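Protein with a SET domain within carboxy region (Cryptosporidium parvum, PDB 4LDG) probably acts as a histone H4 lysine methyltransferase through its carboxy-terminal SET domain, the part described here. Local coordinates at residues Ser87-Ile101 with Trp123-Glu135. Numbering follows the deposited sequence.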
# COMPACT_ATOMS: atom_id res chain seq x y z
N SER A 87 1.07 16.05 11.73
CA SER A 87 2.01 15.17 11.04
C SER A 87 3.14 14.83 11.99
O SER A 87 3.66 15.70 12.72
CB SER A 87 2.64 15.87 9.83
OG SER A 87 1.67 16.30 8.93
N LYS A 88 3.55 13.57 11.96
CA LYS A 88 4.65 13.15 12.83
C LYS A 88 5.95 13.86 12.42
O LYS A 88 6.27 13.93 11.23
CB LYS A 88 4.85 11.64 12.75
CG LYS A 88 3.62 10.78 13.02
CD LYS A 88 4.03 9.31 13.08
CE LYS A 88 2.83 8.37 13.17
NZ LYS A 88 3.26 6.98 12.79
N ARG A 89 6.69 14.40 13.40
CA ARG A 89 7.97 15.05 13.10
C ARG A 89 8.89 14.07 12.38
O ARG A 89 9.62 14.47 11.46
CB ARG A 89 8.67 15.57 14.37
CG ARG A 89 9.99 16.35 14.13
CD ARG A 89 9.75 17.53 13.21
NE ARG A 89 10.95 18.19 12.75
CZ ARG A 89 11.66 17.85 11.68
NH1 ARG A 89 11.36 16.78 10.93
NH2 ARG A 89 12.71 18.59 11.36
N VAL A 90 8.85 12.78 12.71
CA VAL A 90 9.78 11.84 12.04
C VAL A 90 9.45 11.58 10.58
O VAL A 90 10.23 10.91 9.91
CB VAL A 90 9.96 10.48 12.78
CG1 VAL A 90 10.66 10.74 14.10
CG2 VAL A 90 8.64 9.74 12.96
N SER A 91 8.33 12.10 10.09
CA SER A 91 7.85 11.77 8.74
C SER A 91 8.40 12.69 7.65
O SER A 91 8.17 12.46 6.46
CB SER A 91 6.33 11.76 8.70
OG SER A 91 5.80 13.06 8.88
N PHE A 92 9.12 13.73 8.06
CA PHE A 92 9.86 14.56 7.11
C PHE A 92 11.18 14.92 7.71
O PHE A 92 11.41 14.72 8.90
CB PHE A 92 9.08 15.81 6.73
CG PHE A 92 8.77 16.72 7.87
CD1 PHE A 92 9.53 17.84 8.11
CD2 PHE A 92 7.66 16.48 8.70
CE1 PHE A 92 9.25 18.69 9.17
CE2 PHE A 92 7.39 17.33 9.76
CZ PHE A 92 8.19 18.44 10.00
N GLY A 93 12.06 15.43 6.87
CA GLY A 93 13.41 15.78 7.29
C GLY A 93 13.49 17.23 7.72
O GLY A 93 12.83 17.65 8.68
N ALA A 94 14.30 18.00 7.00
CA ALA A 94 14.43 19.41 7.28
C ALA A 94 13.10 20.12 7.06
O ALA A 94 12.25 19.65 6.29
CB ALA A 94 15.52 20.03 6.43
N ASN A 95 12.94 21.24 7.76
CA ASN A 95 11.71 22.01 7.70
C ASN A 95 11.44 22.52 6.31
O ASN A 95 10.29 22.74 5.95
CB ASN A 95 11.76 23.19 8.67
CG ASN A 95 12.90 24.15 8.36
OD1 ASN A 95 14.01 23.75 8.03
ND2 ASN A 95 12.62 25.42 8.48
N SER A 96 12.49 22.71 5.51
CA SER A 96 12.29 23.15 4.12
C SER A 96 11.59 22.09 3.21
O SER A 96 11.23 22.42 2.09
CB SER A 96 13.61 23.56 3.52
OG SER A 96 14.47 22.43 3.49
N GLU A 97 11.38 20.86 3.67
CA GLU A 97 10.63 19.85 2.89
C GLU A 97 9.12 20.05 3.02
O GLU A 97 8.33 19.50 2.26
CB GLU A 97 11.00 18.43 3.31
CG GLU A 97 12.45 18.09 3.00
CD GLU A 97 12.88 16.69 3.46
OE1 GLU A 97 12.07 15.95 4.07
OE2 GLU A 97 14.05 16.31 3.16
N ILE A 98 8.71 20.85 4.00
CA ILE A 98 7.32 20.92 4.36
C ILE A 98 6.44 21.54 3.29
O ILE A 98 5.31 21.11 3.10
CB ILE A 98 7.13 21.57 5.74
CG1 ILE A 98 7.06 20.46 6.78
CG2 ILE A 98 5.87 22.43 5.83
CD1 ILE A 98 5.88 19.53 6.62
N SER A 99 6.97 22.52 2.56
CA SER A 99 6.19 23.20 1.54
C SER A 99 5.69 22.26 0.44
O SER A 99 4.51 22.28 0.11
CB SER A 99 7.01 24.33 0.93
OG SER A 99 7.41 25.19 1.96
N ILE A 100 6.60 21.47 -0.13
CA ILE A 100 6.25 20.56 -1.22
C ILE A 100 5.30 19.49 -0.73
O ILE A 100 4.40 19.07 -1.47
CB ILE A 100 7.49 19.86 -1.81
CG1 ILE A 100 8.44 20.88 -2.48
CG2 ILE A 100 7.08 18.80 -2.84
CD1 ILE A 100 7.77 21.71 -3.55
N ILE A 101 5.50 19.04 0.52
CA ILE A 101 4.65 18.00 1.08
C ILE A 101 3.23 18.48 1.21
O ILE A 101 2.32 17.77 0.81
CB ILE A 101 5.18 17.51 2.43
CG1 ILE A 101 6.45 16.69 2.21
CG2 ILE A 101 4.16 16.68 3.15
CD1 ILE A 101 7.21 16.40 3.49
N TRP A 123 12.77 13.61 -4.08
CA TRP A 123 11.47 14.09 -3.68
C TRP A 123 10.38 13.02 -3.71
O TRP A 123 9.46 13.09 -2.94
CB TRP A 123 11.06 15.34 -4.48
CG TRP A 123 11.71 16.53 -3.96
CD1 TRP A 123 12.80 17.13 -4.47
CD2 TRP A 123 11.35 17.26 -2.79
NE1 TRP A 123 13.14 18.20 -3.71
CE2 TRP A 123 12.26 18.32 -2.67
CE3 TRP A 123 10.32 17.15 -1.84
CZ2 TRP A 123 12.20 19.25 -1.63
CZ3 TRP A 123 10.25 18.11 -0.80
CH2 TRP A 123 11.18 19.13 -0.71
N LYS A 124 10.50 12.00 -4.54
CA LYS A 124 9.59 10.86 -4.38
C LYS A 124 9.79 10.15 -3.05
O LYS A 124 8.81 9.76 -2.40
CB LYS A 124 9.78 9.85 -5.50
CG LYS A 124 9.31 10.30 -6.86
CD LYS A 124 9.85 9.34 -7.91
CE LYS A 124 9.06 9.46 -9.20
NZ LYS A 124 9.85 8.88 -10.30
N LYS A 125 11.06 9.95 -2.67
CA LYS A 125 11.38 9.37 -1.39
C LYS A 125 10.77 10.18 -0.23
O LYS A 125 10.21 9.62 0.70
CB LYS A 125 12.89 9.27 -1.19
CG LYS A 125 13.31 8.64 0.14
CD LYS A 125 14.80 8.71 0.41
CE LYS A 125 15.15 7.84 1.62
NZ LYS A 125 16.56 7.98 2.12
N ILE A 126 10.86 11.50 -0.30
CA ILE A 126 10.28 12.33 0.73
C ILE A 126 8.78 12.07 0.83
O ILE A 126 8.25 11.85 1.92
CB ILE A 126 10.62 13.82 0.49
CG1 ILE A 126 12.10 14.04 0.87
CG2 ILE A 126 9.70 14.75 1.27
CD1 ILE A 126 12.76 15.21 0.19
N ILE A 127 8.10 12.05 -0.29
CA ILE A 127 6.66 11.79 -0.31
C ILE A 127 6.29 10.38 0.18
O ILE A 127 5.36 10.22 0.97
CB ILE A 127 6.08 12.02 -1.73
CG1 ILE A 127 6.32 13.48 -2.16
CG2 ILE A 127 4.59 11.68 -1.79
CD1 ILE A 127 5.61 14.51 -1.29
N TYR A 128 7.02 9.37 -0.26
CA TYR A 128 6.76 8.00 0.18
C TYR A 128 6.92 7.83 1.68
O TYR A 128 6.04 7.28 2.37
CB TYR A 128 7.71 7.05 -0.57
CG TYR A 128 7.44 6.94 -2.07
CD1 TYR A 128 6.18 7.14 -2.59
CD2 TYR A 128 8.45 6.62 -2.95
CE1 TYR A 128 5.94 7.01 -3.93
CE2 TYR A 128 8.23 6.52 -4.31
CZ TYR A 128 6.95 6.69 -4.79
OH TYR A 128 6.71 6.59 -6.17
N LYS A 129 8.03 8.32 2.19
CA LYS A 129 8.29 8.33 3.62
C LYS A 129 7.15 9.01 4.37
O LYS A 129 6.65 8.49 5.36
CB LYS A 129 9.62 9.04 3.89
CG LYS A 129 10.01 9.06 5.36
CD LYS A 129 11.49 9.38 5.57
CE LYS A 129 11.72 9.62 7.05
NZ LYS A 129 13.17 9.62 7.47
N TYR A 130 6.72 10.16 3.87
CA TYR A 130 5.60 10.84 4.52
C TYR A 130 4.33 10.00 4.50
O TYR A 130 3.62 9.94 5.50
CB TYR A 130 5.35 12.22 3.88
CG TYR A 130 4.34 13.06 4.63
CD1 TYR A 130 4.74 13.95 5.64
CD2 TYR A 130 3.00 12.99 4.32
CE1 TYR A 130 3.84 14.73 6.31
CE2 TYR A 130 2.07 13.76 5.00
CZ TYR A 130 2.49 14.62 6.00
OH TYR A 130 1.56 15.38 6.67
N CYS A 131 3.99 9.39 3.37
CA CYS A 131 2.76 8.55 3.29
C CYS A 131 2.85 7.32 4.20
O CYS A 131 1.89 6.94 4.87
CB CYS A 131 2.51 8.10 1.87
SG CYS A 131 2.24 9.41 0.67
N ILE A 132 4.03 6.70 4.24
CA ILE A 132 4.20 5.53 5.09
C ILE A 132 3.91 5.87 6.55
O ILE A 132 3.17 5.17 7.22
CB ILE A 132 5.61 4.94 4.96
CG1 ILE A 132 5.75 4.27 3.61
CG2 ILE A 132 5.82 3.87 6.05
CD1 ILE A 132 7.15 3.84 3.27
N LEU A 133 4.50 6.97 7.03
CA LEU A 133 4.46 7.29 8.46
C LEU A 133 3.18 7.98 8.90
O LEU A 133 2.81 7.86 10.06
CB LEU A 133 5.68 8.12 8.85
CG LEU A 133 7.00 7.35 8.84
CD1 LEU A 133 8.17 8.28 8.94
CD2 LEU A 133 7.04 6.34 9.98
N ASN A 134 2.50 8.68 8.00
CA ASN A 134 1.22 9.33 8.35
C ASN A 134 0.01 8.59 7.80
O ASN A 134 -1.08 9.12 7.79
CB ASN A 134 1.23 10.79 7.84
CG ASN A 134 2.30 11.60 8.51
OD1 ASN A 134 2.24 11.83 9.71
ND2 ASN A 134 3.30 12.02 7.75
N GLU A 135 0.22 7.36 7.32
CA GLU A 135 -0.87 6.47 6.89
C GLU A 135 -1.67 7.01 5.73
O GLU A 135 -2.88 6.92 5.72
CB GLU A 135 -1.81 6.13 8.06
CG GLU A 135 -1.15 5.52 9.28
CD GLU A 135 -0.85 4.03 9.15
OE1 GLU A 135 -1.14 3.42 8.09
OE2 GLU A 135 -0.31 3.46 10.13
O HOH W 1 12.92 10.38 10.23
O HOH W 2 9.51 12.59 4.24
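Ile-101 drops its CG2 methyl onto the middle of the Tyr-130 ring, 3.6 Å from the ring centroid and only 8° off the normal, a CH-pi contact that a beta-branched residue suits because one methyl can sit on the ring while the other branch runs on. That branch ends at CD1, which meets Ile-126 CG2 at 3.7 Å where the two side chains cross at about a right angle. The opposite face of Tyr-130 is covered by the amide of Asn-134, while its hydroxyl comes to Ser-87 OG at the ring edge, modelled so close that the exact length is doubtful.

The Asn-134 amide bonds twice to segment 87-101: OD1 takes Lys-88 N on a lone pair (3.1 Å, 168° at the hydrogen), and ND2 donates a hydrogen bond to Ser-91 OG at 2.9 Å, nearly in the amide plane. Small Ser-91 lets the chain come close, its CB resting on Leu-133 CB, and with chi1 at 68° its hydroxyl turns back to Lys-88 O. The extended Lys-88 chain runs alongside Asn-134 in the reverse sense and NZ hydrogen-bonds to Leu-133 O (2.9 Å), in the last turn of the helix, where Glu-135 completes a Schellman motif.

At the other end Trp-123 is a broad slab: Ile-100 CG1 lies over one face, Ile-126 CD1 covers the other, and Glu-97 CA fits against the edge. The Glu-97 carboxylate lies on Ile-126 (OE2 to CD1 3.4 Å) while OE1 accepts from Gly-93 N.

Helix 121-134 is thus sandwiched: one side packs on strands 163-166 and 240-247 of the SET-domain fold, the other takes the loop, 3-10 turn and start of helix 98-104 as an outer layer.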